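Local coordinates for putative exported protein (PDB 2PFY), which binds pyroglutamic acid as an extracytoplasmic solute receptor, probably delivering it to a tripartite ATP-independent periplasmic (TRAP) transporter, at residues S87-S92 and T243-T248; P121-Y126 and A179-P184; F142-A147 and P160-T165; Y198-Q203 and S261-P266. One frame throughout, in Å; residues are numbered along the deposited sequence.

Contact 1: residues S87-S92 and T243-T248; sequences SSFNES and TARAKT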
loop_
_atom_site.group_PDB
_atom_site.type_symbol
_atom_site.label_atom_id
_atom_site.label_comp_id
_atom_site.label_asym_id
_atom_site.label_seq_id
_atom_site.Cartn_x
_atom_site.Cartn_y
_atom_site.Cartn_z
ATOM N N SER A 87 8.573 -10.869 -3.096
ATOM C CA SER A 87 7.570 -11.322 -2.138
ATOM C C SER A 87 8.079 -11.423 -0.716
ATOM O O SER A 87 7.293 -11.608 0.215
ATOM C CB SER A 87 6.971 -12.643 -2.606
ATOM O OG SER A 87 5.927 -12.389 -3.546
ATOM N N SER A 88 9.399 -11.325 -0.556
ATOM C CA SER A 88 10.012 -11.202 0.770
ATOM C C SER A 88 10.301 -9.725 1.068
ATOM O O SER A 88 10.406 -8.918 0.151
ATOM C CB SER A 88 11.296 -12.027 0.844
ATOM O OG SER A 88 12.281 -11.454 0.019
ATOM N N PHE A 89 10.392 -9.351 2.340
ATOM C CA PHE A 89 10.770 -7.955 2.655
ATOM C C PHE A 89 12.100 -7.538 2.055
ATOM O O PHE A 89 12.241 -6.390 1.614
ATOM C CB PHE A 89 10.776 -7.679 4.156
ATOM C CG PHE A 89 9.402 -7.499 4.748
ATOM C CD1 PHE A 89 8.645 -6.367 4.451
ATOM C CD2 PHE A 89 8.874 -8.461 5.635
ATOM C CE1 PHE A 89 7.349 -6.188 5.015
ATOM C CE2 PHE A 89 7.594 -8.298 6.209
ATOM C CZ PHE A 89 6.833 -7.149 5.899
ATOM N N ASN A 90 13.085 -8.450 2.060
ATOM C CA ASN A 90 14.442 -8.115 1.543
ATOM C C ASN A 90 14.386 -7.805 0.054
ATOM O O ASN A 90 14.937 -6.810 -0.395
ATOM C CB ASN A 90 15.461 -9.242 1.828
ATOM C CG ASN A 90 15.978 -9.228 3.277
ATOM O OD1 ASN A 90 15.571 -8.407 4.115
ATOM N ND2 ASN A 90 16.878 -10.160 3.575
ATOM N N GLU A 91 13.660 -8.623 -0.703
ATOM C CA GLU A 91 13.426 -8.308 -2.128
ATOM C C GLU A 91 12.642 -6.999 -2.287
ATOM O O GLU A 91 12.973 -6.195 -3.158
ATOM C CB GLU A 91 12.667 -9.425 -2.838
ATOM C CG GLU A 91 13.456 -10.679 -3.073
ATOM C CD GLU A 91 12.566 -11.795 -3.589
ATOM O OE1 GLU A 91 11.654 -12.242 -2.856
ATOM O OE2 GLU A 91 12.769 -12.206 -4.742
ATOM N N SER A 92 11.573 -6.824 -1.486
ATOM C CA SER A 92 10.739 -5.610 -1.545
ATOM C C SER A 92 11.588 -4.354 -1.359
ATOM O O SER A 92 11.420 -3.357 -2.080
ATOM C CB SER A 92 9.608 -5.665 -0.488
ATOM O OG SER A 92 8.646 -4.627 -0.685
ATOM N N THR A 243 8.837 -1.778 11.521
ATOM C CA THR A 243 7.539 -2.168 12.097
ATOM C C THR A 243 6.872 -3.274 11.282
ATOM O O THR A 243 6.384 -4.252 11.852
ATOM C CB THR A 243 6.608 -0.928 12.214
ATOM O OG1 THR A 243 7.240 0.005 13.092
ATOM C CG2 THR A 243 5.249 -1.311 12.809
ATOM N N ALA A 244 6.856 -3.116 9.957
ATOM C CA ALA A 244 6.268 -4.124 9.069
ATOM C C ALA A 244 6.933 -5.475 9.288
ATOM O O ALA A 244 6.239 -6.500 9.517
ATOM C CB ALA A 244 6.370 -3.692 7.601
ATOM N N ARG A 245 8.267 -5.493 9.250
ATOM C CA ARG A 245 9.017 -6.715 9.559
ATOM C C ARG A 245 8.694 -7.253 10.951
ATOM O O ARG A 245 8.458 -8.454 11.121
ATOM C CB ARG A 245 10.540 -6.474 9.470
ATOM C CG ARG A 245 11.085 -6.289 8.061
ATOM C CD ARG A 245 12.578 -6.019 8.141
ATOM N NE ARG A 245 13.130 -5.648 6.820
ATOM C CZ ARG A 245 13.543 -6.528 5.930
ATOM N NH1 ARG A 245 13.480 -7.838 6.236
ATOM N NH2 ARG A 245 14.021 -6.106 4.746
ATOM N N ALA A 246 8.696 -6.384 11.955
ATOM C CA ALA A 246 8.487 -6.853 13.325
ATOM C C ALA A 246 7.061 -7.340 13.610
ATOM O O ALA A 246 6.842 -8.146 14.547
ATOM C CB ALA A 246 8.869 -5.779 14.322
ATOM N N LYS A 247 6.094 -6.850 12.839
ATOM C CA LYS A 247 4.667 -7.071 13.213
ATOM C C LYS A 247 3.943 -8.093 12.374
ATOM O O LYS A 247 2.864 -8.508 12.753
ATOM C CB LYS A 247 3.843 -5.774 13.230
ATOM C CG LYS A 247 4.160 -4.820 14.422
ATOM C CD LYS A 247 4.289 -5.529 15.787
ATOM C CE LYS A 247 4.579 -4.539 16.921
ATOM N NZ LYS A 247 4.388 -5.151 18.283
ATOM N N THR A 248 4.520 -8.471 11.233
ATOM C CA THR A 248 3.831 -9.338 10.275
ATOM C C THR A 248 3.358 -10.659 10.947
ATOM O O THR A 248 2.198 -11.050 10.790
ATOM C CB THR A 248 4.676 -9.611 9.001
ATOM O OG1 THR A 248 4.847 -8.388 8.255
ATOM C CG2 THR A 248 3.925 -10.616 8.101
#
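R245 and N90 join two helices at the surface, where the capped first turn of helix 89-108 meets the middle of the long helix 223-257. A single amide oxygen takes both bonds: R245 NH2 lies 2.8 Å from N90 OD1, in the plane of that carbonyl, and R245 NH1 makes a weaker bond to the same OD1. Both are bent, the NH2 one to 135° at the hydrogen, since the two nitrogens share one acceptor. R245 NH2 also forms a salt bridge to E93 one turn further along helix 89-108, which probably offsets the arginine's charge. R245 CG sits over one face of the F89 ring, 4.2 Å from the centroid, a CH-pi contact; from there the chain runs extended to NE, bringing the guanidinium to N90. Farther out, F89 CB lies against a face of the guanidinium, and ring and arginine slide past each other in opposite directions. F89 CE1 packs on A244 CB. A capping box closes the 87-92 helix start: E91 N donates to S88 OG, and S88 N returns a weak bond to E91 OE1; S88 OG also donates to that OE1 (3.0 Å). On the 243-248 side T248 OG1 turns back to A244 O (2.7 Å) in its own helix. With its proton used there, T248 OG1 meets the F89 ring at the edge, in its plane, 3.3 Å from CZ.

Contact 2: residues P121-Y126 and A179-P184; sequences PPQGIY and AMLTSP. With PCA (pyroglutamic acid), chain E.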
loop_
_atom_site.group_PDB
_atom_site.type_symbol
_atom_site.label_atom_id
_atom_site.label_comp_id
_atom_site.label_asym_id
_atom_site.label_seq_id
_atom_site.Cartn_x
_atom_site.Cartn_y
_atom_site.Cartn_z
ATOM N N PRO A 121 2.479 -5.160 5.088
ATOM C CA PRO A 121 2.965 -6.530 5.113
ATOM C C PRO A 121 2.582 -7.261 3.810
ATOM O O PRO A 121 1.827 -6.720 2.985
ATOM C CB PRO A 121 2.271 -7.146 6.365
ATOM C CG PRO A 121 1.720 -5.928 7.161
ATOM C CD PRO A 121 1.382 -4.947 6.047
ATOM N N PRO A 122 3.145 -8.464 3.594
ATOM C CA PRO A 122 2.841 -9.239 2.394
ATOM C C PRO A 122 1.354 -9.569 2.255
ATOM O O PRO A 122 0.645 -9.693 3.275
ATOM C CB PRO A 122 3.650 -10.522 2.598
ATOM C CG PRO A 122 4.796 -10.098 3.500
ATOM C CD PRO A 122 4.136 -9.130 4.457
ATOM N N GLN A 123 0.869 -9.704 1.014
ATOM C CA GLN A 123 -0.573 -9.847 0.786
ATOM C C GLN A 123 -0.976 -11.323 0.784
ATOM O O GLN A 123 -0.442 -12.111 0.003
ATOM C CB GLN A 123 -0.975 -9.215 -0.556
ATOM C CG GLN A 123 -0.520 -7.742 -0.724
ATOM C CD GLN A 123 -1.260 -6.805 0.226
ATOM O OE1 GLN A 123 -0.740 -6.390 1.271
ATOM N NE2 GLN A 123 -2.475 -6.511 -0.108
ATOM N N GLY A 124 -1.915 -11.681 1.648
ATOM C CA GLY A 124 -2.526 -13.044 1.654
ATOM C C GLY A 124 -3.928 -13.004 1.053
ATOM O O GLY A 124 -4.403 -11.945 0.582
ATOM N N ILE A 125 -4.582 -14.158 1.054
ATOM C CA ILE A 125 -5.928 -14.319 0.492
ATOM C C ILE A 125 -6.885 -14.687 1.609
ATOM O O ILE A 125 -6.573 -15.552 2.408
ATOM C CB ILE A 125 -5.934 -15.419 -0.621
ATOM C CG1 ILE A 125 -5.079 -14.929 -1.792
ATOM C CG2 ILE A 125 -7.407 -15.732 -1.102
ATOM C CD1 ILE A 125 -4.629 -15.989 -2.818
ATOM N N TYR A 126 -8.025 -13.990 1.683
ATOM C CA TYR A 126 -9.042 -14.271 2.693
ATOM C C TYR A 126 -10.283 -14.793 2.004
ATOM O O TYR A 126 -10.742 -14.208 1.026
ATOM C CB TYR A 126 -9.470 -13.007 3.456
ATOM C CG TYR A 126 -8.404 -12.328 4.307
ATOM C CD1 TYR A 126 -8.479 -12.370 5.701
ATOM C CD2 TYR A 126 -7.362 -11.603 3.720
ATOM C CE1 TYR A 126 -7.548 -11.692 6.512
ATOM C CE2 TYR A 126 -6.390 -10.944 4.520
ATOM C CZ TYR A 126 -6.500 -10.989 5.912
ATOM O OH TYR A 126 -5.560 -10.341 6.693
ATOM N N ALA A 179 -14.544 -12.593 -1.107
ATOM C CA ALA A 179 -13.128 -12.942 -0.884
ATOM C C ALA A 179 -12.232 -11.710 -1.120
ATOM O O ALA A 179 -12.622 -10.763 -1.806
ATOM C CB ALA A 179 -12.680 -14.098 -1.831
HETATM N N MSE A 180 -11.027 -11.711 -0.572
HETATM C CA MSE A 180 -10.163 -10.549 -0.831
HETATM C C MSE A 180 -8.704 -10.920 -0.715
HETATM O O MSE A 180 -8.342 -12.048 -0.288
HETATM C CB MSE A 180 -10.537 -9.401 0.127
HETATM C CG MSE A 180 -10.356 -9.744 1.573
HETATM SE SE MSE A 180 -10.464 -8.136 2.634
HETATM C CE MSE A 180 -10.144 -8.968 4.487
ATOM N N LEU A 181 -7.864 -9.965 -1.094
ATOM C CA LEU A 181 -6.439 -10.118 -1.003
ATOM C C LEU A 181 -5.941 -8.870 -0.316
ATOM O O LEU A 181 -6.229 -7.746 -0.773
ATOM C CB LEU A 181 -5.796 -10.232 -2.391
ATOM C CG LEU A 181 -4.253 -10.207 -2.395
ATOM C CD1 LEU A 181 -3.608 -11.331 -3.230
ATOM C CD2 LEU A 181 -3.747 -8.841 -2.891
ATOM N N THR A 182 -5.241 -9.066 0.799
ATOM C CA THR A 182 -4.744 -7.943 1.611
ATOM C C THR A 182 -3.824 -8.500 2.681
ATOM O O THR A 182 -3.765 -9.731 2.862
ATOM C CB THR A 182 -5.900 -7.052 2.216
ATOM O OG1 THR A 182 -5.349 -5.834 2.739
ATOM C CG2 THR A 182 -6.735 -7.769 3.341
ATOM N N SER A 183 -3.136 -7.604 3.400
ATOM C CA SER A 183 -2.191 -7.996 4.424
ATOM C C SER A 183 -2.924 -8.471 5.677
ATOM O O SER A 183 -4.149 -8.185 5.875
ATOM C CB SER A 183 -1.308 -6.803 4.824
ATOM O OG SER A 183 -2.157 -5.791 5.351
ATOM N N PRO A 184 -2.176 -9.146 6.557
ATOM C CA PRO A 184 -2.710 -9.404 7.897
ATOM C C PRO A 184 -2.921 -8.106 8.705
ATOM O O PRO A 184 -3.701 -8.111 9.654
ATOM C CB PRO A 184 -1.656 -10.322 8.540
ATOM C CG PRO A 184 -0.338 -10.001 7.785
ATOM C CD PRO A 184 -0.838 -9.750 6.359
HETATM N N PCA E . -4.076 -3.102 2.924
HETATM C CA PCA E . -4.521 -2.112 1.915
HETATM C CB PCA E . -3.602 -2.162 0.719
HETATM C CG PCA E . -2.625 -3.267 0.988
HETATM C CD PCA E . -2.957 -3.767 2.354
HETATM O OE PCA E . -2.309 -4.621 2.951
HETATM C C PCA E . -5.947 -2.401 1.490
HETATM O O PCA E . -6.645 -1.606 0.849
HETATM O OXT PCA E . -6.430 -3.475 1.798
#
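The Y126 side chain lies against M180, T182 and S183, where strands 124-127 and 180-182 pair antiparallel at the edge of a four-stranded sheet. M180, a selenomethionine, brings CE over one face of the Y126 ring, 3.9 Å from the centroid, carried there by a chain extended beyond CG. T182 CG2 approaches Y126 CE2 (3.4 Å) from the same side as M180 CE, T182 O lies at the ring edge, and Y126 OH donates to S183 O at 2.7 Å from above that carbonyl's plane. Two backbone bonds tie Y126 to M180, and G124 and T182 are paired in the same way. L181, on the opposite face of the sheet from Y126, sends CD2 against Q123 CB at 3.6 Å, their side chains crossing at about a right angle. At the last pair and just beyond it, T182 OG1 donates to PCA OXT (2.8 Å), and both S183 N and S183 OG donate to PCA OE, the latter at 2.7 Å. S183 OG also caps the following helix by accepting from T186 N. The lactam oxygen is thus gripped by two donors of one residue, which suits a carbonyl acceptor and would help recognise the pyroglutamate ring.

Contact 3: residues F142-A147 and P160-T165; sequences FRAYSA and PTTVQT. With PCA (pyroglutamic acid), chain E.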
loop_
_atom_site.group_PDB
_atom_site.type_symbol
_atom_site.label_atom_id
_atom_site.label_comp_id
_atom_site.label_asym_id
_atom_site.label_seq_id
_atom_site.Cartn_x
_atom_site.Cartn_y
_atom_site.Cartn_z
ATOM N N PHE A 142 -14.563 -10.783 -6.004
ATOM C CA PHE A 142 -13.296 -10.757 -5.303
ATOM C C PHE A 142 -12.879 -9.286 -5.188
ATOM O O PHE A 142 -12.821 -8.562 -6.188
ATOM C CB PHE A 142 -12.276 -11.594 -6.075
ATOM C CG PHE A 142 -10.991 -11.858 -5.316
ATOM C CD1 PHE A 142 -10.770 -13.094 -4.700
ATOM C CD2 PHE A 142 -9.995 -10.861 -5.220
ATOM C CE1 PHE A 142 -9.575 -13.341 -4.018
ATOM C CE2 PHE A 142 -8.797 -11.092 -4.510
ATOM C CZ PHE A 142 -8.584 -12.326 -3.913
ATOM N N ARG A 143 -12.625 -8.837 -3.968
ATOM C CA ARG A 143 -12.225 -7.443 -3.747
ATOM C C ARG A 143 -10.948 -7.070 -4.483
ATOM O O ARG A 143 -9.936 -7.777 -4.383
ATOM C CB ARG A 143 -12.012 -7.169 -2.253
ATOM C CG ARG A 143 -11.563 -5.713 -1.970
ATOM C CD ARG A 143 -11.155 -5.501 -0.556
ATOM N NE ARG A 143 -10.671 -4.122 -0.411
ATOM C CZ ARG A 143 -9.539 -3.779 0.193
ATOM N NH1 ARG A 143 -8.810 -4.712 0.795
ATOM N NH2 ARG A 143 -9.166 -2.486 0.242
ATOM N N ALA A 144 -10.984 -5.951 -5.205
ATOM C CA ALA A 144 -9.765 -5.324 -5.737
ATOM C C ALA A 144 -9.623 -3.953 -5.073
ATOM O O ALA A 144 -10.607 -3.404 -4.619
ATOM C CB ALA A 144 -9.864 -5.136 -7.262
ATOM N N TYR A 145 -8.405 -3.410 -5.000
ATOM C CA TYR A 145 -8.224 -2.120 -4.318
ATOM C C TYR A 145 -7.341 -1.142 -5.078
ATOM O O TYR A 145 -6.967 -0.080 -4.557
ATOM C CB TYR A 145 -7.748 -2.306 -2.867
ATOM C CG TYR A 145 -6.438 -3.031 -2.683
ATOM C CD1 TYR A 145 -5.236 -2.477 -3.137
ATOM C CD2 TYR A 145 -6.390 -4.262 -2.008
ATOM C CE1 TYR A 145 -4.050 -3.125 -2.959
ATOM C CE2 TYR A 145 -5.187 -4.935 -1.832
ATOM C CZ TYR A 145 -4.017 -4.366 -2.314
ATOM O OH TYR A 145 -2.798 -4.974 -2.159
ATOM N N SER A 146 -7.021 -1.517 -6.312
ATOM C CA SER A 146 -6.095 -0.775 -7.178
ATOM C C SER A 146 -6.290 -1.307 -8.610
ATOM O O SER A 146 -6.935 -2.357 -8.807
ATOM C CB SER A 146 -4.648 -0.974 -6.700
ATOM O OG SER A 146 -4.245 -2.335 -6.835
ATOM N N ALA A 147 -5.780 -0.564 -9.598
ATOM C CA ALA A 147 -5.707 -1.034 -10.985
ATOM C C ALA A 147 -4.985 -2.379 -11.091
ATOM O O ALA A 147 -5.477 -3.302 -11.745
ATOM C CB ALA A 147 -5.023 0.056 -11.883
ATOM N N PRO A 160 -13.539 -8.956 -10.391
ATOM C CA PRO A 160 -13.002 -7.889 -9.545
ATOM C C PRO A 160 -14.062 -6.868 -9.178
ATOM O O PRO A 160 -14.905 -6.502 -9.998
ATOM C CB PRO A 160 -11.870 -7.288 -10.371
ATOM C CG PRO A 160 -11.917 -7.947 -11.713
ATOM C CD PRO A 160 -12.963 -8.985 -11.740
ATOM N N THR A 161 -14.038 -6.451 -7.917
ATOM C CA THR A 161 -14.973 -5.489 -7.401
ATOM C C THR A 161 -14.140 -4.539 -6.516
ATOM O O THR A 161 -13.581 -4.950 -5.486
ATOM C CB THR A 161 -16.114 -6.202 -6.616
ATOM O OG1 THR A 161 -16.555 -7.390 -7.345
ATOM C CG2 THR A 161 -17.268 -5.276 -6.433
ATOM N N THR A 162 -14.014 -3.292 -6.957
ATOM C CA THR A 162 -13.186 -2.300 -6.254
ATOM C C THR A 162 -13.868 -1.886 -4.966
ATOM O O THR A 162 -15.005 -1.404 -4.983
ATOM C CB THR A 162 -12.906 -1.054 -7.144
ATOM O OG1 THR A 162 -12.171 -1.471 -8.287
ATOM C CG2 THR A 162 -12.073 0.017 -6.389
ATOM N N VAL A 163 -13.189 -2.086 -3.841
ATOM C CA VAL A 163 -13.733 -1.643 -2.558
ATOM C C VAL A 163 -12.581 -1.029 -1.776
ATOM O O VAL A 163 -11.543 -1.670 -1.599
ATOM C CB VAL A 163 -14.376 -2.811 -1.739
ATOM C CG1 VAL A 163 -14.925 -2.298 -0.409
ATOM C CG2 VAL A 163 -15.520 -3.491 -2.523
ATOM N N GLN A 164 -12.753 0.213 -1.328
ATOM C CA GLN A 164 -11.676 0.879 -0.616
ATOM C C GLN A 164 -11.680 0.329 0.806
ATOM O O GLN A 164 -12.717 -0.184 1.269
ATOM C CB GLN A 164 -11.859 2.412 -0.645
ATOM C CG GLN A 164 -11.769 3.071 -2.073
ATOM C CD GLN A 164 -10.518 2.690 -2.833
ATOM O OE1 GLN A 164 -9.450 2.470 -2.236
ATOM N NE2 GLN A 164 -10.633 2.604 -4.165
ATOM N N THR A 165 -10.565 0.475 1.517
ATOM C CA THR A 165 -10.375 -0.236 2.788
ATOM C C THR A 165 -11.481 -0.050 3.862
ATOM O O THR A 165 -11.917 -1.039 4.484
ATOM C CB THR A 165 -8.951 -0.027 3.381
ATOM O OG1 THR A 165 -8.017 0.341 2.328
ATOM C CG2 THR A 165 -8.461 -1.345 4.077
HETATM N N PCA E . -4.076 -3.102 2.924
HETATM C CA PCA E . -4.521 -2.112 1.915
HETATM C CB PCA E . -3.602 -2.162 0.719
HETATM C CG PCA E . -2.625 -3.267 0.988
HETATM C CD PCA E . -2.957 -3.767 2.354
HETATM O OE PCA E . -2.309 -4.621 2.951
HETATM C C PCA E . -5.947 -2.401 1.490
HETATM O O PCA E . -6.645 -1.606 0.849
HETATM O OXT PCA E . -6.430 -3.475 1.798
HETATM O O HOH W 1 -9.447 -1.581 -8.153
#
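R143 grips V163 side-on while its outer nitrogens hold the ligand, in the beta-alpha-beta unit of strand 141-144, helix 147-155 and strand 159-162. R143 NE and NH2 both donate to V163 O, the NE bond at 2.9 Å, and that oxygen lies within 5° of the guanidinium plane. NH1 and the second hydrogen of NH2 serve the carboxylate of pyroglutamic acid: NH1 reaches PCA OXT at 2.9 Å and NH2 reaches PCA O at 2.7 Å, two fairly straight bonds that pair a probable positive charge with a negative one. T165 OG1 donates to the same PCA O (2.8 Å). V163 O therefore acts as a second-shell brace that fixes the rotation of the guanidinium; R143 CG is anti to the backbone N (chi1 179°), and the chain beyond it, extended to NE, carries the group there. Y145 lays one ring face over PCA CB, and its CD2 comes over a face of the R143 guanidinium. Behind the pocket the strands run parallel. T161 N bonds to F142 O, A144 N to T161 O and V163 N to A144 O, the last nearly along the C=O axis. Side-chain packing between the strands is light: R143 CG rests on V163 CB at 4.0 Å, the two crossing at about a right angle, and A144 CB meets P160 CB on the face covered by helix 147-155. Just past the paired strands a water joins the segments, 2.7 Å from T162 OG1 and weakly bonded to S146 O.

Contact 4: residues Y198-Q203 and S261-P266; sequences YYYDAQ and SVEPLP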
loop_
_atom_site.group_PDB
_atom_site.type_symbol
_atom_site.label_atom_id
_atom_site.label_comp_id
_atom_site.label_asym_id
_atom_site.label_seq_id
_atom_site.Cartn_x
_atom_site.Cartn_y
_atom_site.Cartn_z
ATOM N N TYR A 198 -10.982 -18.159 6.297
ATOM C CA TYR A 198 -9.673 -18.724 5.915
ATOM C C TYR A 198 -8.722 -17.632 5.477
ATOM O O TYR A 198 -9.108 -16.780 4.703
ATOM C CB TYR A 198 -9.840 -19.726 4.751
ATOM C CG TYR A 198 -10.705 -20.883 5.167
ATOM C CD1 TYR A 198 -10.147 -22.036 5.722
ATOM C CD2 TYR A 198 -12.087 -20.799 5.080
ATOM C CE1 TYR A 198 -10.959 -23.092 6.147
ATOM C CE2 TYR A 198 -12.912 -21.869 5.498
ATOM C CZ TYR A 198 -12.341 -22.996 6.031
ATOM O OH TYR A 198 -13.179 -24.046 6.436
ATOM N N TYR A 199 -7.482 -17.688 5.956
ATOM C CA TYR A 199 -6.424 -16.790 5.484
ATOM C C TYR A 199 -5.299 -17.652 4.944
ATOM O O TYR A 199 -4.861 -18.591 5.620
ATOM C CB TYR A 199 -5.927 -15.888 6.648
ATOM C CG TYR A 199 -4.687 -15.121 6.292
ATOM C CD1 TYR A 199 -4.773 -13.958 5.517
ATOM C CD2 TYR A 199 -3.413 -15.558 6.705
ATOM C CE1 TYR A 199 -3.629 -13.239 5.177
ATOM C CE2 TYR A 199 -2.262 -14.850 6.338
ATOM C CZ TYR A 199 -2.395 -13.685 5.581
ATOM O OH TYR A 199 -1.271 -12.975 5.202
ATOM N N TYR A 200 -4.835 -17.362 3.736
ATOM C CA TYR A 200 -3.737 -18.092 3.123
ATOM C C TYR A 200 -2.580 -17.109 3.021
ATOM O O TYR A 200 -2.745 -16.028 2.433
ATOM C CB TYR A 200 -4.132 -18.650 1.707
ATOM C CG TYR A 200 -5.297 -19.634 1.803
ATOM C CD1 TYR A 200 -5.068 -20.987 2.088
ATOM C CD2 TYR A 200 -6.622 -19.188 1.717
ATOM C CE1 TYR A 200 -6.129 -21.865 2.253
ATOM C CE2 TYR A 200 -7.670 -20.038 1.877
ATOM C CZ TYR A 200 -7.425 -21.383 2.135
ATOM O OH TYR A 200 -8.492 -22.232 2.299
ATOM N N ASP A 201 -1.431 -17.498 3.586
ATOM C CA ASP A 201 -0.233 -16.665 3.684
ATOM C C ASP A 201 0.456 -16.669 2.308
ATOM O O ASP A 201 1.507 -17.286 2.117
ATOM C CB ASP A 201 0.676 -17.231 4.809
ATOM C CG ASP A 201 1.905 -16.340 5.121
ATOM O OD1 ASP A 201 2.090 -15.286 4.473
ATOM O OD2 ASP A 201 2.700 -16.695 6.038
ATOM N N ALA A 202 -0.181 -16.009 1.336
ATOM C CA ALA A 202 0.274 -16.037 -0.047
ATOM C C ALA A 202 1.584 -15.290 -0.296
ATOM O O ALA A 202 2.349 -15.657 -1.184
ATOM C CB ALA A 202 -0.812 -15.497 -0.972
ATOM N N GLN A 203 1.839 -14.241 0.488
ATOM C CA GLN A 203 2.866 -13.245 0.163
ATOM C C GLN A 203 2.872 -12.906 -1.332
ATOM O O GLN A 203 3.933 -12.941 -1.976
ATOM C CB GLN A 203 4.267 -13.738 0.598
ATOM C CG GLN A 203 4.418 -13.978 2.107
ATOM C CD GLN A 203 5.841 -14.334 2.525
ATOM O OE1 GLN A 203 6.830 -13.659 2.142
ATOM N NE2 GLN A 203 5.958 -15.386 3.326
ATOM N N SER A 261 -8.863 -19.822 10.229
ATOM C CA SER A 261 -7.907 -20.817 9.854
ATOM C C SER A 261 -6.775 -20.067 9.160
ATOM O O SER A 261 -7.005 -19.322 8.214
ATOM C CB SER A 261 -8.571 -21.864 8.944
ATOM O OG SER A 261 -7.572 -22.656 8.345
ATOM N N VAL A 262 -5.556 -20.208 9.653
ATOM C CA VAL A 262 -4.408 -19.597 8.967
ATOM C C VAL A 262 -3.605 -20.702 8.332
ATOM O O VAL A 262 -3.163 -21.617 9.026
ATOM C CB VAL A 262 -3.527 -18.713 9.916
ATOM C CG1 VAL A 262 -2.176 -18.369 9.264
ATOM C CG2 VAL A 262 -4.293 -17.441 10.270
ATOM N N GLU A 263 -3.424 -20.613 7.018
ATOM C CA GLU A 263 -2.736 -21.658 6.261
ATOM C C GLU A 263 -1.625 -21.162 5.345
ATOM O O GLU A 263 -1.656 -20.008 4.894
ATOM C CB GLU A 263 -3.778 -22.469 5.484
ATOM C CG GLU A 263 -4.467 -23.479 6.406
ATOM C CD GLU A 263 -5.490 -24.292 5.712
ATOM O OE1 GLU A 263 -6.529 -23.733 5.336
ATOM O OE2 GLU A 263 -5.260 -25.502 5.541
ATOM N N PRO A 264 -0.627 -22.027 5.071
ATOM C CA PRO A 264 0.346 -21.624 4.073
ATOM C C PRO A 264 -0.325 -21.612 2.698
ATOM O O PRO A 264 -1.475 -22.010 2.548
ATOM C CB PRO A 264 1.424 -22.730 4.121
ATOM C CG PRO A 264 1.063 -23.610 5.247
ATOM C CD PRO A 264 -0.350 -23.375 5.621
ATOM N N LEU A 265 0.403 -21.142 1.709
ATOM C CA LEU A 265 -0.126 -21.028 0.376
ATOM C C LEU A 265 -0.177 -22.455 -0.227
ATOM O O LEU A 265 0.845 -23.154 -0.242
ATOM C CB LEU A 265 0.801 -20.117 -0.454
ATOM C CG LEU A 265 0.371 -19.861 -1.907
ATOM C CD1 LEU A 265 -1.022 -19.247 -1.937
ATOM C CD2 LEU A 265 1.361 -18.992 -2.647
ATOM N N PRO A 266 -1.362 -22.887 -0.695
ATOM C CA PRO A 266 -1.467 -24.229 -1.329
ATOM C C PRO A 266 -0.658 -24.335 -2.649
ATOM O O PRO A 266 -0.533 -23.340 -3.378
ATOM C CB PRO A 266 -2.971 -24.373 -1.602
ATOM C CG PRO A 266 -3.650 -23.364 -0.762
ATOM C CD PRO A 266 -2.674 -22.208 -0.640
HETATM O O HOH W 2 -6.839 -21.095 5.865
HETATM O O HOH W 3 -7.979 -24.612 3.379
#
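Y199 and its neighbours pair parallel with 261-264, the short axes 25° apart, through three nearly straight bonds: Y199 N to S261 O, E263 N to Y199 O and D201 N to E263 O, each 2.8 Å. Side chains alternate between the faces. On the side of Y198 and Y200, E263 lies alongside the Y200 ring and points the same way, its OE1 3.6 Å from CE1 and the two planes 34° apart. Beyond CG the E263 chain runs extended, which lays the carboxylate beside that ring. Two waters link this carboxylate to Y200 and S261: one donates to OE1 at 2.6 Å and is hydrogen-bonded to Y200 OH, and a second lies between OE1 and S261 OG. Y200 OH also bonds to V131 N. P266 CD approaches the same ring at CD1, 3.8 Å away, with the side chains crossing at about a right angle, and S261 CB touches Y198 CD1. On the other face V262 CG1 meets the edge of the Y199 ring at CD2 (4.0 Å), while helix 223-257 packs on both residues through L255. L265 CD1 reaches A202 CB; D201, the centre of an inverse gamma turn, forms a salt bridge with R249. This is a parallel edge pairing in the four-stranded mixed sheet of a two-lobed, periplasmic-binding-protein-like fold, with 261-264 outermost.

From the N terminus, 87-92 comes first and its partner 243-248 late, so contact 1 closes a long loop with contacts 2 and 3 inside it. Contact 2 joins 121-126 to 179-184, and contact 3, pairing 142-147 with 160-165, nests within that loop; both touch pyroglutamic acid, and A179 O and R143 N are probably hydrogen-bonded between them. Contact 4 opens at 198-203, after contact 2 has closed, and ends at 261-266, so it crosses contact 1. Strands 124-127 and 198-201 are sheet neighbours, placing contacts 2 and 4 in one sheet. Contact 1 ties helices 89-108 and 223-257 beside it, F89 and T248 packing on P121 and P122.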